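Local coordinates for 2-nitropropane dioxygenase (Streptomyces ansochromogenes, PDB 3BW2), which probably oxidises alkyl nitronates such as propionate 3-nitronate with molecular oxygen, using flavin mononucleotide as its cofactor, at residues V174-G177 against G178-T182. Residues are numbered along the deposited sequence; the frame is centred on the assembly and turned at random.
Sequences VEAG and GHQGT. With FMN (flavin mononucleotide), chain B.
Gly177 and Gly178 run along the FMN in the loop that follows strand 168-172 of the TIM barrel, the fold of the nitronate monooxygenase family. The backbone N of Gly177 gives its hydrogen to the ester oxygen O5' of FMN at 3.1 Å, nearly straight at 161°, and makes a weaker, more bent bond to the phosphate oxygen O3P. Beside it, the methyl CB of Ala176 lies 3.7 Å from C5' of FMN, a small side chain that packs against the phosphate end of the ribityl chain. Next along the chain from Gly177, the CA of Gly178 approaches C9 of the flavin ring to 3.7 Å. With no CB, Gly178 can bring its backbone this close to the ring, and its positive phi of 77° is one that glycine adopts readily.

From Gly178 the chain enters the short strand 178-179, which pairs antiparallel with strand 275-278 and turns away from the phosphate. Gln180 folds back toward the start of the loop: CG stands beside its own backbone N (chi1 -83°) and the chain bends again at chi2, bringing the end of the side chain back to about the level of Val174. Farther out, Gln172, which also binds FMN through NE2, holds the backbone with NE2 to His179 O and OE1 from Gly181 N. The guanidinium NH2 of Arg276 donates to Val174 O, and Glu175 OE1 takes the backbone N-H of Leu196. The imidazole of His179 meets Trp320 edge-to-face, while its NE2 is hydrogen-bonded to Thr271 OG1.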
loop_
_atom_site.group_PDB
_atom_site.type_symbol
_atom_site.label_atom_id
_atom_site.label_comp_id
_atom_site.label_asym_id
_atom_site.label_seq_id
_atom_site.Cartn_x
_atom_site.Cartn_y
_atom_site.Cartn_z
ATOM N N VAL A 174 3.227 -0.544 -3.970
ATOM C CA VAL A 174 4.151 0.315 -3.241
ATOM C C VAL A 174 4.929 -0.437 -2.157
ATOM O O VAL A 174 6.024 -0.020 -1.772
ATOM C CB VAL A 174 3.392 1.516 -2.605
ATOM C CG1 VAL A 174 2.591 1.053 -1.401
ATOM C CG2 VAL A 174 4.366 2.610 -2.224
ATOM N N GLU A 175 4.377 -1.548 -1.678
ATOM C CA GLU A 175 5.019 -2.337 -0.622
ATOM C C GLU A 175 6.268 -3.097 -1.068
ATOM O O GLU A 175 7.070 -3.526 -0.236
ATOM C CB GLU A 175 4.030 -3.353 -0.039
ATOM C CG GLU A 175 2.708 -2.762 0.427
ATOM C CD GLU A 175 1.611 -2.925 -0.605
ATOM O OE1 GLU A 175 1.800 -2.479 -1.756
ATOM O OE2 GLU A 175 0.563 -3.503 -0.260
ATOM N N ALA A 176 6.413 -3.269 -2.377
ATOM C CA ALA A 176 7.534 -3.999 -2.971
ATOM C C ALA A 176 8.932 -3.584 -2.515
ATOM O O ALA A 176 9.197 -2.411 -2.242
ATOM C CB ALA A 176 7.451 -3.899 -4.498
ATOM N N GLY A 177 9.827 -4.563 -2.446
ATOM C CA GLY A 177 11.200 -4.280 -2.076
ATOM C C GLY A 177 11.976 -3.977 -3.350
ATOM O O GLY A 177 11.547 -4.353 -4.445
ATOM N N GLY A 178 13.110 -3.296 -3.223
ATOM C CA GLY A 178 13.899 -2.982 -4.400
ATOM C C GLY A 178 13.316 -1.835 -5.206
ATOM O O GLY A 178 12.521 -1.043 -4.694
ATOM N N HIS A 179 13.698 -1.750 -6.476
ATOM C CA HIS A 179 13.236 -0.664 -7.335
ATOM C C HIS A 179 11.786 -0.700 -7.794
ATOM O O HIS A 179 11.272 -1.740 -8.213
ATOM C CB HIS A 179 14.111 -0.559 -8.588
ATOM C CG HIS A 179 15.434 0.099 -8.351
ATOM N ND1 HIS A 179 16.534 -0.586 -7.882
ATOM C CD2 HIS A 179 15.829 1.383 -8.511
ATOM C CE1 HIS A 179 17.552 0.249 -7.766
ATOM N NE2 HIS A 179 17.151 1.450 -8.141
ATOM N N GLN A 180 11.133 0.455 -7.715
ATOM C CA GLN A 180 9.766 0.587 -8.189
ATOM C C GLN A 180 9.940 0.538 -9.702
ATOM O O GLN A 180 10.829 1.205 -10.241
ATOM C CB GLN A 180 9.183 1.938 -7.778
ATOM C CG GLN A 180 8.641 1.971 -6.363
ATOM C CD GLN A 180 7.420 1.090 -6.211
ATOM O OE1 GLN A 180 7.465 0.050 -5.551
ATOM N NE2 GLN A 180 6.317 1.495 -6.839
ATOM N N GLY A 181 9.108 -0.250 -10.377
ATOM C CA GLY A 181 9.208 -0.376 -11.821
ATOM C C GLY A 181 8.471 0.679 -12.634
ATOM O O GLY A 181 7.870 0.362 -13.662
ATOM N N THR A 182 8.505 1.929 -12.176
ATOM C CA THR A 182 7.853 3.018 -12.903
ATOM C C THR A 182 8.543 3.149 -14.266
ATOM O O THR A 182 9.754 2.970 -14.373
ATOM C CB THR A 182 7.976 4.352 -12.138
ATOM O OG1 THR A 182 9.334 4.540 -11.741
ATOM C CG2 THR A 182 7.096 4.354 -10.902
HETATM N N1 FMN B . 12.813 -6.521 -10.072
HETATM C C2 FMN B . 13.304 -6.603 -11.386
HETATM O O2 FMN B . 12.527 -6.577 -12.337
HETATM N N3 FMN B . 14.663 -6.724 -11.626
HETATM C C4 FMN B . 15.601 -6.777 -10.607
HETATM O O4 FMN B . 16.811 -6.893 -10.874
HETATM C C4A FMN B . 15.125 -6.711 -9.269
HETATM N N5 FMN B . 16.009 -6.786 -8.195
HETATM C C5A FMN B . 15.561 -6.753 -6.872
HETATM C C6 FMN B . 16.499 -6.857 -5.812
HETATM C C7 FMN B . 16.102 -6.838 -4.430
HETATM C C7M FMN B . 16.994 -7.716 -3.521
HETATM C C8 FMN B . 14.679 -6.748 -4.202
HETATM C C8M FMN B . 13.989 -7.380 -2.994
HETATM C C9 FMN B . 13.722 -6.617 -5.259
HETATM C C9A FMN B . 14.161 -6.625 -6.604
HETATM N N10 FMN B . 13.251 -6.523 -7.690
HETATM C C10 FMN B . 13.717 -6.578 -9.021
HETATM C "C1'" FMN B . 11.776 -6.197 -7.443
HETATM C "C2'" FMN B . 10.985 -7.527 -7.528
HETATM O "O2'" FMN B . 10.719 -7.813 -8.893
HETATM C "C3'" FMN B . 9.595 -7.450 -6.807
HETATM O "O3'" FMN B . 8.884 -6.373 -7.418
HETATM C "C4'" FMN B . 9.675 -7.185 -5.294
HETATM O "O4'" FMN B . 10.662 -8.061 -4.750
HETATM C "C5'" FMN B . 8.298 -7.450 -4.614
HETATM O "O5'" FMN B . 8.344 -7.211 -3.179
HETATM P P FMN B . 8.761 -8.274 -2.007
HETATM O O1P FMN B . 8.153 -9.338 -2.856
HETATM O O2P FMN B . 7.943 -7.306 -1.172
HETATM O O3P FMN B . 10.185 -7.873 -2.344
#